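Local coordinates for protein amidase, hydantoinase/carbamoylase family (Burkholderia vietnamiensis, PDB 5I4M) that probably hydrolyses the carbamoyl group from N-carbamoyl-L-amino acids, as a two-zinc amidase of the peptidase M20 family, at residues L55-K60 and A189-A194; F86-G91 and P140-I145; I135-P140 and S427-P432; I349-A354 and D380-A385; F366-R371 and I414-N419. All blocks are in the same frame, centred on the assembly; numbering follows the deposited sequence. Where two conformers were deposited one is given.

Contact 1: residues L55-K60 and A189-A194; sequences LTDLDK and ARIGYA
Asp57 OD1 takes the NH1 of Arg190 at 2.9 Å, the shortest polar link between 55-60 and 189-194 and a salt bridge. The N-H points fairly straight at the oxygen (158°) and stays near the guanidinium plane, but it reaches the carboxylate from above that group's own plane. A bend at chi3 (63°) places NE of Arg190, which pairs with Glu187 in the same helix. NH2 of Arg190 adds a weak bond to Leu55 O, 3.1 Å away.

Beneath the guanidinium lies Ile191, whose CG2 sits under one face, toward the rim. Its CD1 meets Leu55 CD2 at 3.8 Å, the two side chains crossing at about a right angle. Lys60 runs past Ile191 in the opposite sense, CB to CB 3.8 Å, and carries its amine on to a salt bridge with Asp64; a water that Lys60 NZ meets weakly donates to Ile191 O.

Both partners are helix ends. Thr56 is the N-cap of helix 57-72, its OG1 accepting from Asp59 N at 3.2 Å, while Gly192, at positive phi, closes helix 184-191. The contact thus sets an N-capped helix start against a Schellman motif.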
# COMPACT_ATOMS: atom_id res chain seq x y z
N LEU A 55 -16.54 14.21 -0.20
CA LEU A 55 -17.56 13.69 0.70
C LEU A 55 -17.00 13.34 2.08
O LEU A 55 -17.62 12.56 2.82
CB LEU A 55 -18.29 12.48 0.09
CG LEU A 55 -18.81 12.79 -1.32
CD1 LEU A 55 -19.69 11.66 -1.88
CD2 LEU A 55 -19.59 14.12 -1.33
N THR A 56 -15.85 13.89 2.44
CA THR A 56 -15.41 13.91 3.83
C THR A 56 -16.08 15.08 4.56
O THR A 56 -16.73 15.93 3.95
CB THR A 56 -13.90 14.09 3.93
OG1 THR A 56 -13.53 15.33 3.30
CG2 THR A 56 -13.17 12.94 3.24
N ASP A 57 -15.90 15.13 5.88
CA ASP A 57 -16.39 16.29 6.62
C ASP A 57 -15.75 17.59 6.14
O ASP A 57 -16.37 18.66 6.22
CB ASP A 57 -16.14 16.13 8.12
CG ASP A 57 -17.13 15.21 8.78
OD1 ASP A 57 -18.10 14.79 8.10
OD2 ASP A 57 -16.95 14.93 9.97
N LEU A 58 -14.50 17.52 5.66
CA LEU A 58 -13.85 18.73 5.14
C LEU A 58 -14.51 19.19 3.84
O LEU A 58 -14.74 20.39 3.64
CB LEU A 58 -12.35 18.48 4.94
CG LEU A 58 -11.58 18.25 6.24
CD1 LEU A 58 -10.15 17.75 5.97
CD2 LEU A 58 -11.56 19.52 7.06
N ASP A 59 -14.81 18.25 2.94
CA ASP A 59 -15.57 18.58 1.73
C ASP A 59 -16.92 19.20 2.10
O ASP A 59 -17.33 20.21 1.52
CB ASP A 59 -15.76 17.32 0.89
CG ASP A 59 -16.24 17.59 -0.53
OD1 ASP A 59 -15.85 18.62 -1.11
OD2 ASP A 59 -16.98 16.74 -1.08
N LYS A 60 -17.59 18.62 3.10
CA LYS A 60 -18.85 19.16 3.60
C LYS A 60 -18.71 20.61 4.04
O LYS A 60 -19.56 21.45 3.73
CB LYS A 60 -19.37 18.32 4.77
CG LYS A 60 -20.62 18.88 5.45
CD LYS A 60 -20.96 18.11 6.74
CE LYS A 60 -22.25 18.63 7.39
NZ LYS A 60 -22.09 20.06 7.82
N ALA A 189 -25.47 11.10 1.92
CA ALA A 189 -26.43 11.17 3.01
C ALA A 189 -25.74 11.56 4.32
O ALA A 189 -26.28 12.35 5.10
CB ALA A 189 -27.16 9.83 3.16
N ARG A 190 -24.53 11.05 4.55
CA ARG A 190 -23.84 11.32 5.81
C ARG A 190 -23.54 12.80 5.98
O ARG A 190 -23.73 13.35 7.07
CB ARG A 190 -22.54 10.51 5.90
CG ARG A 190 -21.91 10.58 7.29
CD ARG A 190 -20.60 9.83 7.34
NE ARG A 190 -19.62 10.43 6.45
CZ ARG A 190 -18.92 11.52 6.73
NH1 ARG A 190 -19.11 12.13 7.90
NH2 ARG A 190 -18.05 12.01 5.86
N ILE A 191 -23.08 13.47 4.92
CA ILE A 191 -22.71 14.88 5.02
C ILE A 191 -23.86 15.81 4.67
O ILE A 191 -23.68 17.03 4.63
CB ILE A 191 -21.49 15.25 4.15
CG1 ILE A 191 -21.81 15.14 2.65
CG2 ILE A 191 -20.28 14.40 4.53
CD1 ILE A 191 -20.85 15.98 1.79
N GLY A 192 -25.05 15.27 4.39
CA GLY A 192 -26.20 16.12 4.19
C GLY A 192 -26.36 16.67 2.80
O GLY A 192 -27.07 17.66 2.62
N TYR A 193 -25.73 16.05 1.80
CA TYR A 193 -25.85 16.49 0.41
C TYR A 193 -26.47 15.42 -0.48
O TYR A 193 -26.23 15.40 -1.69
CB TYR A 193 -24.49 16.94 -0.13
CG TYR A 193 -24.17 18.35 0.33
CD1 TYR A 193 -24.56 19.46 -0.42
CD2 TYR A 193 -23.53 18.57 1.54
CE1 TYR A 193 -24.29 20.76 0.03
CE2 TYR A 193 -23.27 19.86 1.99
CZ TYR A 193 -23.65 20.94 1.23
OH TYR A 193 -23.37 22.21 1.71
N ALA A 194 -27.29 14.54 0.09
CA ALA A 194 -28.13 13.65 -0.72
C ALA A 194 -29.36 14.44 -1.13
O ALA A 194 -30.39 14.42 -0.47
CB ALA A 194 -28.51 12.39 0.05
O HOH W 1 -24.30 20.18 5.37

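Contact 2: residues F86-G91 and P140-I145; sequences FMRRAG and PVEVVI
Strands 85-89 and 141-145 pair antiparallel within the mixed sheet of the M20 catalytic domain, and Met87 and Val143 form one of the hydrogen-bonded pairs, with Met87 N to Val143 O and Val143 N to Met87 O both 2.8 Å. Arg89 and Val141 repeat the pattern. Between these rungs the non-hydrogen-bonded pair Arg88 and Glu142 brings its CA atoms closer, and Glu142 CA-H leans on Met87 O at 3.2 Å.

On the face of Phe86, Arg88, Glu142 and Val144, the extended Arg88 chain lies beside Pro140, whose CB sits over the centre of the guanidinium. Arg88 NH1 reaches Glu142 OE1 at 3.0 Å, in the guanidinium plane and on the oxygen's anti lone pair, with the two flat groups turned 68° apart. The same OE1 also has a salt bridge to Arg202, so two positive groups would be expected to keep this buried carboxylate ionised. Strand 141-145 runs on parallel to strand 99-103, while 85-89 has strand 76-79 on its other edge. Val144 CG1 stands over the Phe86 ring, 4.2 Å from its centroid, as a CH-pi contact.

On the other face, a bend at chi3 (-83°) swings Met87 CE to Ile145 CG1, 3.8 Å away. Helix 57-72 covers Met87, and helix 117-132 packs on Val141 and Val143.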
# COMPACT_ATOMS: atom_id res chain seq x y z
N PHE A 86 -26.21 23.70 -7.00
CA PHE A 86 -26.53 24.71 -8.01
C PHE A 86 -26.92 26.01 -7.31
O PHE A 86 -27.94 26.07 -6.63
CB PHE A 86 -27.64 24.20 -8.92
CG PHE A 86 -27.28 22.92 -9.62
CD1 PHE A 86 -27.50 21.69 -9.02
CD2 PHE A 86 -26.68 22.95 -10.87
CE1 PHE A 86 -27.15 20.50 -9.67
CE2 PHE A 86 -26.32 21.77 -11.52
CZ PHE A 86 -26.55 20.56 -10.92
N MET A 87 -26.09 27.03 -7.50
CA MET A 87 -26.30 28.34 -6.90
C MET A 87 -26.71 29.28 -8.03
O MET A 87 -25.90 29.60 -8.90
CB MET A 87 -25.04 28.80 -6.18
CG MET A 87 -24.69 27.92 -4.98
SD MET A 87 -22.95 27.94 -4.48
CE MET A 87 -22.24 26.74 -5.62
N ARG A 88 -27.97 29.72 -8.00
CA ARG A 88 -28.61 30.35 -9.14
C ARG A 88 -28.87 31.83 -8.89
O ARG A 88 -29.48 32.20 -7.88
CB ARG A 88 -29.93 29.64 -9.46
CG ARG A 88 -30.74 30.23 -10.58
CD ARG A 88 -31.91 29.30 -10.84
NE ARG A 88 -32.88 29.85 -11.78
CZ ARG A 88 -32.99 29.47 -13.05
NH1 ARG A 88 -32.17 28.54 -13.57
NH2 ARG A 88 -33.93 30.02 -13.81
N ARG A 89 -28.43 32.68 -9.82
CA ARG A 89 -28.77 34.10 -9.83
C ARG A 89 -29.81 34.34 -10.91
O ARG A 89 -29.51 34.17 -12.10
CB ARG A 89 -27.52 34.96 -10.06
CG ARG A 89 -27.78 36.48 -10.00
CD ARG A 89 -26.52 37.25 -10.37
NE ARG A 89 -26.60 38.69 -10.10
CZ ARG A 89 -26.98 39.61 -10.98
NH1 ARG A 89 -27.36 39.26 -12.21
NH2 ARG A 89 -27.00 40.89 -10.62
N ALA A 90 -31.01 34.75 -10.51
CA ALA A 90 -32.11 34.92 -11.45
C ALA A 90 -31.74 35.84 -12.60
O ALA A 90 -30.98 36.79 -12.45
CB ALA A 90 -33.34 35.47 -10.72
N GLY A 91 -32.30 35.54 -13.78
CA GLY A 91 -32.24 36.44 -14.91
C GLY A 91 -33.56 37.17 -15.12
O GLY A 91 -34.52 37.01 -14.38
N PRO A 140 -30.75 33.30 -16.60
CA PRO A 140 -30.19 33.12 -15.26
C PRO A 140 -28.75 32.64 -15.37
O PRO A 140 -28.33 32.07 -16.38
CB PRO A 140 -31.10 32.06 -14.63
CG PRO A 140 -31.67 31.31 -15.80
CD PRO A 140 -31.84 32.35 -16.87
N VAL A 141 -28.00 32.88 -14.31
CA VAL A 141 -26.60 32.47 -14.21
C VAL A 141 -26.48 31.54 -13.00
O VAL A 141 -27.10 31.80 -11.96
CB VAL A 141 -25.67 33.69 -14.08
CG1 VAL A 141 -24.29 33.28 -13.62
CG2 VAL A 141 -25.60 34.45 -15.42
N GLU A 142 -25.73 30.46 -13.15
CA GLU A 142 -25.55 29.52 -12.05
C GLU A 142 -24.08 29.21 -11.83
O GLU A 142 -23.30 29.15 -12.78
CB GLU A 142 -26.31 28.20 -12.30
CG GLU A 142 -27.82 28.34 -12.34
CD GLU A 142 -28.52 26.99 -12.46
OE1 GLU A 142 -29.76 26.97 -12.63
OE2 GLU A 142 -27.84 25.95 -12.39
N VAL A 143 -23.70 29.01 -10.57
CA VAL A 143 -22.41 28.45 -10.19
C VAL A 143 -22.66 27.07 -9.61
O VAL A 143 -23.55 26.91 -8.77
CB VAL A 143 -21.67 29.33 -9.17
CG1 VAL A 143 -20.25 28.80 -8.93
CG2 VAL A 143 -21.65 30.77 -9.65
N VAL A 144 -21.88 26.07 -10.04
CA VAL A 144 -22.11 24.69 -9.66
C VAL A 144 -20.88 24.16 -8.93
O VAL A 144 -19.74 24.46 -9.32
CB VAL A 144 -22.44 23.81 -10.88
CG1 VAL A 144 -22.79 22.39 -10.45
CG2 VAL A 144 -23.61 24.41 -11.67
N ILE A 145 -21.11 23.39 -7.86
CA ILE A 145 -20.10 22.48 -7.32
C ILE A 145 -20.46 21.07 -7.78
O ILE A 145 -21.53 20.56 -7.43
CB ILE A 145 -20.04 22.54 -5.78
CG1 ILE A 145 -19.66 23.94 -5.31
CG2 ILE A 145 -19.02 21.50 -5.28
CD1 ILE A 145 -19.91 24.19 -3.85

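Contact 3: residues I135-P140 and S427-P432; sequences IETEHP and SRACEP
The backbones of 135-140 and 427-432 come together at Glu138 and His139, where CA atoms lie 4.9 Å from Cys430 and Ala429 respectively, as the last turn of helix 411-429 meets the loop between helix 117-132 and strand 141-145. This is a helix C-terminus tied to a loop of the M20 catalytic domain, away from the zinc and ligand sites. The carbonyl of Ala429 takes two amides in a row: His139 N at 2.9 Å, nearly straight (172°) and in the carbonyl plane, and Glu138 N, a weaker and bent bond. A carbonyl at the end of a helix has run out of amides further along its own helix, and here the neighbouring loop supplies them.

Thr137 stays close to its own loop. OG1 lies between the backbone N and the carbonyl carbon (chi1 61°), and from there it donates to His139 O at 2.6 Å. Its CB meanwhile rests on the methyl of Ala429.

Glu138 CG passes 3.4 Å from Glu431 O, and a bend at chi2 (89°) then turns CD aside; the carboxylate pairs with Arg92. Across the helix end, Arg428 grips Glu431 side-on, NE to OE2 and NH2 to OE1, while OE1 also accepts from His205, whose ring stacks on that of His139. ND1 of His139 donates to Ala97 O. At the other side of the imidazole, NE2 meets a water at 2.7 Å.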
# COMPACT_ATOMS: atom_id res chain seq x y z
N ILE A 135 -25.95 44.54 -12.75
CA ILE A 135 -26.20 43.99 -14.07
C ILE A 135 -27.33 42.97 -14.00
O ILE A 135 -27.28 42.02 -13.20
CB ILE A 135 -24.93 43.35 -14.64
CG1 ILE A 135 -23.88 44.43 -14.89
CG2 ILE A 135 -25.25 42.56 -15.92
CD1 ILE A 135 -22.52 43.86 -15.24
N GLU A 136 -28.34 43.16 -14.83
CA GLU A 136 -29.39 42.18 -15.05
C GLU A 136 -29.06 41.40 -16.32
O GLU A 136 -28.80 42.01 -17.36
CB GLU A 136 -30.75 42.85 -15.16
CG GLU A 136 -31.88 41.90 -15.55
CD GLU A 136 -33.23 42.60 -15.62
OE1 GLU A 136 -33.48 43.33 -16.61
OE2 GLU A 136 -34.03 42.43 -14.68
N THR A 137 -29.06 40.08 -16.22
CA THR A 137 -28.85 39.21 -17.37
C THR A 137 -30.19 38.70 -17.90
O THR A 137 -31.18 38.62 -17.17
CB THR A 137 -27.95 38.03 -17.01
OG1 THR A 137 -28.56 37.24 -15.98
CG2 THR A 137 -26.59 38.52 -16.53
N GLU A 138 -30.20 38.34 -19.19
CA GLU A 138 -31.40 37.77 -19.78
C GLU A 138 -31.61 36.34 -19.30
O GLU A 138 -32.69 35.99 -18.80
CB GLU A 138 -31.30 37.82 -21.31
CG GLU A 138 -32.56 37.39 -22.03
CD GLU A 138 -33.52 38.55 -22.27
OE1 GLU A 138 -34.43 38.38 -23.12
OE2 GLU A 138 -33.36 39.62 -21.64
N HIS A 139 -30.61 35.51 -19.43
CA HIS A 139 -30.62 34.16 -18.90
C HIS A 139 -30.19 34.18 -17.43
O HIS A 139 -29.33 34.97 -17.04
CB HIS A 139 -29.66 33.26 -19.68
CG HIS A 139 -30.00 33.12 -21.13
ND1 HIS A 139 -30.60 31.99 -21.65
CD2 HIS A 139 -29.80 33.95 -22.18
CE1 HIS A 139 -30.77 32.14 -22.95
NE2 HIS A 139 -30.29 33.32 -23.30
N PRO A 140 -30.75 33.30 -16.60
CA PRO A 140 -30.19 33.12 -15.26
C PRO A 140 -28.75 32.64 -15.37
O PRO A 140 -28.33 32.07 -16.38
CB PRO A 140 -31.10 32.06 -14.63
CG PRO A 140 -31.67 31.31 -15.80
CD PRO A 140 -31.84 32.35 -16.87
N SER A 427 -21.41 37.53 -22.15
CA SER A 427 -21.70 37.50 -23.58
C SER A 427 -22.85 36.55 -23.89
O SER A 427 -23.75 36.89 -24.66
CB SER A 427 -20.44 37.10 -24.34
OG SER A 427 -20.66 37.13 -25.74
N ARG A 428 -22.86 35.37 -23.27
CA ARG A 428 -23.91 34.42 -23.58
C ARG A 428 -25.17 34.64 -22.76
O ARG A 428 -26.28 34.39 -23.26
CB ARG A 428 -23.38 33.00 -23.38
CG ARG A 428 -22.04 32.78 -24.08
CD ARG A 428 -22.08 31.63 -25.03
NE ARG A 428 -23.20 31.69 -25.96
CZ ARG A 428 -23.56 30.69 -26.75
NH1 ARG A 428 -22.88 29.55 -26.73
NH2 ARG A 428 -24.60 30.82 -27.57
N ALA A 429 -25.04 35.10 -21.52
CA ALA A 429 -26.21 35.26 -20.66
C ALA A 429 -27.05 36.46 -21.04
O ALA A 429 -28.20 36.56 -20.61
CB ALA A 429 -25.78 35.37 -19.19
N CYS A 430 -26.50 37.37 -21.85
CA CYS A 430 -27.24 38.54 -22.31
C CYS A 430 -27.80 38.36 -23.71
O CYS A 430 -28.35 39.31 -24.27
CB CYS A 430 -26.35 39.78 -22.23
SG CYS A 430 -26.11 40.31 -20.52
N GLU A 431 -27.67 37.18 -24.29
CA GLU A 431 -28.34 36.90 -25.56
C GLU A 431 -29.85 36.89 -25.32
O GLU A 431 -30.31 36.29 -24.34
CB GLU A 431 -27.87 35.57 -26.14
CG GLU A 431 -26.39 35.57 -26.50
CD GLU A 431 -25.85 34.20 -26.88
OE1 GLU A 431 -26.62 33.23 -26.95
OE2 GLU A 431 -24.62 34.10 -27.09
N PRO A 432 -30.64 37.56 -26.15
CA PRO A 432 -32.09 37.60 -25.91
C PRO A 432 -32.70 36.22 -26.06
O PRO A 432 -32.23 35.39 -26.84
CB PRO A 432 -32.60 38.56 -26.99
CG PRO A 432 -31.40 39.38 -27.37
CD PRO A 432 -30.22 38.45 -27.24
O HOH W 2 -30.86 33.51 -25.97

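Contact 4: residues I349-A354 and D380-A385; sequences IAFDSA and DACYLA
Ile349 and Phe351 reach from the same stretch of backbone to helix 380-384, and the methyl of Ala385 receives both: Ile349 CD1 comes to 3.8 Å of Ala385 CB and Phe351 CD1 to 4.0 Å. Ile349 carries CG1 anti to the backbone N (chi1 -175°), and its CD1, one bond further out, also lies against the carbonyl of Cys382 at 3.7 Å from O. Its other branch, CG2, comes to 4.3 Å of Cys382 CB.

Phe351 touches the helix through CD1, CE1 and CZ. CE1 meets Ala381 O at 3.7 Å, and that oxygen lies near the ring plane, at the edge; it is also the acceptor for Ala385 N in the helix. CZ, the next ring atom, approaches Cys382 SG at 4.3 Å. The side chains thus meet by apolar contacts, with two alanines and a cysteine as the partners on the helix, and both larger groups also lie against a helix carbonyl.

Cys382 has its side chain about 7 Å from bound 3-phosphoglycerate, so the helix carrying this surface borders the ligand pocket. Ile349 belongs to the end of strand 337-350, beside strand 225-242; Phe351 also packs on strand 390-395, and Asp352 caps the start of helix 353-365.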
# COMPACT_ATOMS: atom_id res chain seq x y z
N ILE A 349 -12.51 15.49 -26.78
CA ILE A 349 -13.71 16.24 -27.12
C ILE A 349 -13.32 17.66 -27.49
O ILE A 349 -12.40 18.24 -26.89
CB ILE A 349 -14.74 16.21 -25.97
CG1 ILE A 349 -16.05 16.90 -26.38
CG2 ILE A 349 -14.18 16.81 -24.69
CD1 ILE A 349 -17.24 16.43 -25.57
N ALA A 350 -13.98 18.19 -28.51
CA ALA A 350 -13.79 19.57 -28.94
C ALA A 350 -14.84 20.44 -28.27
O ALA A 350 -16.02 20.08 -28.23
CB ALA A 350 -13.90 19.67 -30.47
N PHE A 351 -14.41 21.58 -27.75
CA PHE A 351 -15.36 22.46 -27.10
C PHE A 351 -16.11 23.28 -28.15
O PHE A 351 -15.73 23.33 -29.33
CB PHE A 351 -14.65 23.34 -26.07
CG PHE A 351 -14.28 22.59 -24.81
CD1 PHE A 351 -15.27 21.99 -24.04
CD2 PHE A 351 -12.95 22.46 -24.43
CE1 PHE A 351 -14.93 21.28 -22.87
CE2 PHE A 351 -12.61 21.75 -23.27
CZ PHE A 351 -13.60 21.17 -22.50
N ASP A 352 -17.20 23.91 -27.72
CA ASP A 352 -18.10 24.61 -28.64
C ASP A 352 -17.40 25.83 -29.24
O ASP A 352 -16.80 26.62 -28.51
CB ASP A 352 -19.38 25.02 -27.93
CG ASP A 352 -20.30 25.85 -28.81
OD1 ASP A 352 -21.09 25.26 -29.59
OD2 ASP A 352 -20.23 27.09 -28.73
N SER A 353 -17.52 26.00 -30.56
CA SER A 353 -16.75 27.04 -31.24
C SER A 353 -17.20 28.44 -30.83
O SER A 353 -16.37 29.35 -30.71
CB SER A 353 -16.83 26.86 -32.75
OG SER A 353 -18.16 26.95 -33.21
N ALA A 354 -18.50 28.65 -30.61
CA ALA A 354 -18.95 29.97 -30.18
C ALA A 354 -18.51 30.26 -28.76
O ALA A 354 -18.15 31.41 -28.43
CB ALA A 354 -20.47 30.09 -30.30
N ASP A 380 -15.26 18.61 -15.26
CA ASP A 380 -16.70 18.46 -15.41
C ASP A 380 -17.18 19.07 -16.72
O ASP A 380 -18.10 18.54 -17.35
CB ASP A 380 -17.41 19.08 -14.21
CG ASP A 380 -17.04 18.38 -12.92
OD1 ASP A 380 -17.39 17.19 -12.78
OD2 ASP A 380 -16.41 19.01 -12.03
N ALA A 381 -16.52 20.15 -17.18
CA ALA A 381 -16.87 20.74 -18.47
C ALA A 381 -16.79 19.74 -19.62
O ALA A 381 -17.50 19.89 -20.62
CB ALA A 381 -15.95 21.94 -18.75
N CYS A 382 -15.92 18.73 -19.53
CA CYS A 382 -15.83 17.75 -20.62
C CYS A 382 -17.14 17.00 -20.79
O CYS A 382 -17.53 16.66 -21.92
CB CYS A 382 -14.69 16.75 -20.38
SG CYS A 382 -13.07 17.55 -20.22
N TYR A 383 -17.84 16.72 -19.69
CA TYR A 383 -19.15 16.08 -19.81
C TYR A 383 -20.25 17.08 -20.14
O TYR A 383 -21.17 16.76 -20.90
CB TYR A 383 -19.46 15.32 -18.52
CG TYR A 383 -18.83 13.93 -18.49
CD1 TYR A 383 -18.84 13.12 -19.62
CD2 TYR A 383 -18.22 13.44 -17.34
CE1 TYR A 383 -18.28 11.84 -19.60
CE2 TYR A 383 -17.65 12.17 -17.31
CZ TYR A 383 -17.68 11.38 -18.44
OH TYR A 383 -17.12 10.12 -18.41
N LEU A 384 -20.18 18.29 -19.60
CA LEU A 384 -21.18 19.29 -19.96
C LEU A 384 -21.17 19.56 -21.45
O LEU A 384 -22.22 19.85 -22.03
CB LEU A 384 -20.94 20.59 -19.20
CG LEU A 384 -21.05 20.45 -17.69
CD1 LEU A 384 -20.87 21.81 -17.00
CD2 LEU A 384 -22.39 19.84 -17.34
N ALA A 385 -20.00 19.46 -22.09
CA ALA A 385 -19.92 19.71 -23.53
C ALA A 385 -20.78 18.76 -24.34
O ALA A 385 -21.13 19.08 -25.48
CB ALA A 385 -18.46 19.62 -24.00

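Contact 5: residues F366-R371 and I414-N419; sequences FGYSHR and IEAGAN
CG is anti to the carbonyl carbon in both Tyr368 (chi1 -64°) and Asn419 (chi1 -85°), and the two side chains meet at about a right angle, Asn419 ND2 donating to Tyr368 OH. That bond is 3.1 Å long and nearly straight (166°), with the hydroxyl oxygen close to the amide plane.

The amide also lies flat on Phe366. Its plane is almost parallel to the ring and stacked on it, CG 3.8 Å from Phe366 CE2, and Asn419 CB sits over the same face as a CH-pi contact, 3.9 Å from the centroid. On the other side of the amide, OD1 accepts from Val27 N, so both ends of the group have polar partners and its rotation is well defined.

These residues join helix 411-429 to the turn between helix 353-365 and strand 370-375, where Gly367, at positive phi, closes the former in a Schellman motif. Tyr368 then packs between two groups: Phe366 CB lies over one face of its ring, and Ala416 CB over the opposite one, 3.6 Å from the centroid. Ala416 CB approaches Tyr368 CZ to 3.4 Å, a close CH-pi contact. The Phe366 ring also meets that of His423 in the same helix, the planes about 70° apart.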
# COMPACT_ATOMS: atom_id res chain seq x y z
N PHE A 366 -9.69 42.65 -22.47
CA PHE A 366 -8.80 43.12 -21.42
C PHE A 366 -7.35 43.22 -21.86
O PHE A 366 -6.50 43.58 -21.05
CB PHE A 366 -8.91 42.20 -20.19
CG PHE A 366 -10.20 42.37 -19.43
CD1 PHE A 366 -11.33 41.65 -19.79
CD2 PHE A 366 -10.28 43.26 -18.37
CE1 PHE A 366 -12.53 41.81 -19.10
CE2 PHE A 366 -11.47 43.43 -17.67
CZ PHE A 366 -12.60 42.70 -18.04
N GLY A 367 -7.04 42.91 -23.11
CA GLY A 367 -5.66 42.97 -23.55
C GLY A 367 -4.78 41.88 -22.99
O GLY A 367 -3.55 42.02 -23.00
N TYR A 368 -5.36 40.79 -22.49
CA TYR A 368 -4.54 39.70 -21.96
C TYR A 368 -3.90 38.93 -23.10
O TYR A 368 -4.52 38.69 -24.14
CB TYR A 368 -5.40 38.74 -21.12
CG TYR A 368 -6.00 39.33 -19.87
CD1 TYR A 368 -5.28 40.20 -19.06
CD2 TYR A 368 -7.29 39.01 -19.49
CE1 TYR A 368 -5.84 40.72 -17.91
CE2 TYR A 368 -7.86 39.52 -18.36
CZ TYR A 368 -7.14 40.37 -17.57
OH TYR A 368 -7.72 40.87 -16.43
N SER A 369 -2.65 38.51 -22.90
CA SER A 369 -2.03 37.57 -23.82
C SER A 369 -2.69 36.21 -23.71
O SER A 369 -3.11 35.79 -22.63
CB SER A 369 -0.53 37.45 -23.53
OG SER A 369 -0.32 37.00 -22.20
N HIS A 370 -2.81 35.50 -24.85
CA HIS A 370 -3.50 34.22 -24.81
C HIS A 370 -2.99 33.31 -25.93
O HIS A 370 -2.36 33.77 -26.89
CB HIS A 370 -5.02 34.39 -24.91
CG HIS A 370 -5.47 35.14 -26.12
ND1 HIS A 370 -5.71 34.54 -27.34
CD2 HIS A 370 -5.73 36.46 -26.30
CE1 HIS A 370 -6.10 35.45 -28.21
NE2 HIS A 370 -6.11 36.63 -27.61
N ARG A 371 -3.26 32.02 -25.77
CA ARG A 371 -3.07 31.06 -26.85
C ARG A 371 -4.11 29.96 -26.73
O ARG A 371 -4.64 29.70 -25.65
CB ARG A 371 -1.67 30.45 -26.85
CG ARG A 371 -1.31 29.72 -25.56
CD ARG A 371 -0.21 28.71 -25.79
NE ARG A 371 -0.74 27.49 -26.40
CZ ARG A 371 0.01 26.51 -26.90
NH1 ARG A 371 1.33 26.61 -26.89
NH2 ARG A 371 -0.57 25.44 -27.41
N ILE A 414 -5.00 34.79 -11.34
CA ILE A 414 -6.31 34.49 -10.77
C ILE A 414 -7.33 35.54 -11.19
O ILE A 414 -8.43 35.22 -11.65
CB ILE A 414 -6.20 34.37 -9.24
CG1 ILE A 414 -5.38 33.14 -8.87
CG2 ILE A 414 -7.58 34.31 -8.57
CD1 ILE A 414 -5.98 31.83 -9.41
N GLU A 415 -6.96 36.82 -11.07
CA GLU A 415 -7.87 37.89 -11.44
C GLU A 415 -8.16 37.89 -12.94
O GLU A 415 -9.32 38.05 -13.35
CB GLU A 415 -7.29 39.24 -11.00
CG GLU A 415 -8.10 40.45 -11.43
CD GLU A 415 -7.57 41.73 -10.82
OE1 GLU A 415 -8.09 42.81 -11.15
OE2 GLU A 415 -6.65 41.65 -9.99
N ALA A 416 -7.14 37.67 -13.76
CA ALA A 416 -7.33 37.72 -15.21
C ALA A 416 -8.30 36.65 -15.67
O ALA A 416 -9.18 36.91 -16.51
CB ALA A 416 -6.00 37.56 -15.93
N GLY A 417 -8.15 35.43 -15.16
CA GLY A 417 -9.03 34.35 -15.59
C GLY A 417 -10.48 34.62 -15.22
O GLY A 417 -11.39 34.29 -15.98
N ALA A 418 -10.70 35.24 -14.05
CA ALA A 418 -12.06 35.56 -13.62
C ALA A 418 -12.66 36.68 -14.45
O ALA A 418 -13.88 36.68 -14.68
CB ALA A 418 -12.06 35.94 -12.13
N ASN A 419 -11.85 37.64 -14.90
CA ASN A 419 -12.37 38.66 -15.82
C ASN A 419 -12.81 38.03 -17.14
O ASN A 419 -13.85 38.40 -17.71
CB ASN A 419 -11.32 39.73 -16.06
CG ASN A 419 -11.34 40.81 -14.99
OD1 ASN A 419 -12.40 41.12 -14.44
ND2 ASN A 419 -10.18 41.38 -14.68

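Overall arrangement
Contacts 2 and 4 are buried; contacts 1, 3 and 5 are only partly so. Contact 2 pairs strands by a backbone ladder, contact 4 is apolar between its side chains and lies nearest the bound ligand, and the other three join helix ends or turns through charges, a shared carbonyl or stacked flat groups. Contacts 2 and 3 share Pro140 and touch where Arg89 NH2 meets Ile135 O and where Val141 packs on Ala429, so the paired strands, and the loop leading into 141-145, pack against the helix end. Contacts 3 and 5 use the same helix, 411-429, at its C-terminal end and in its first turns. Contact 1 stands apart from contacts 3 and 5, its centre about 33 and 34 Å from theirs.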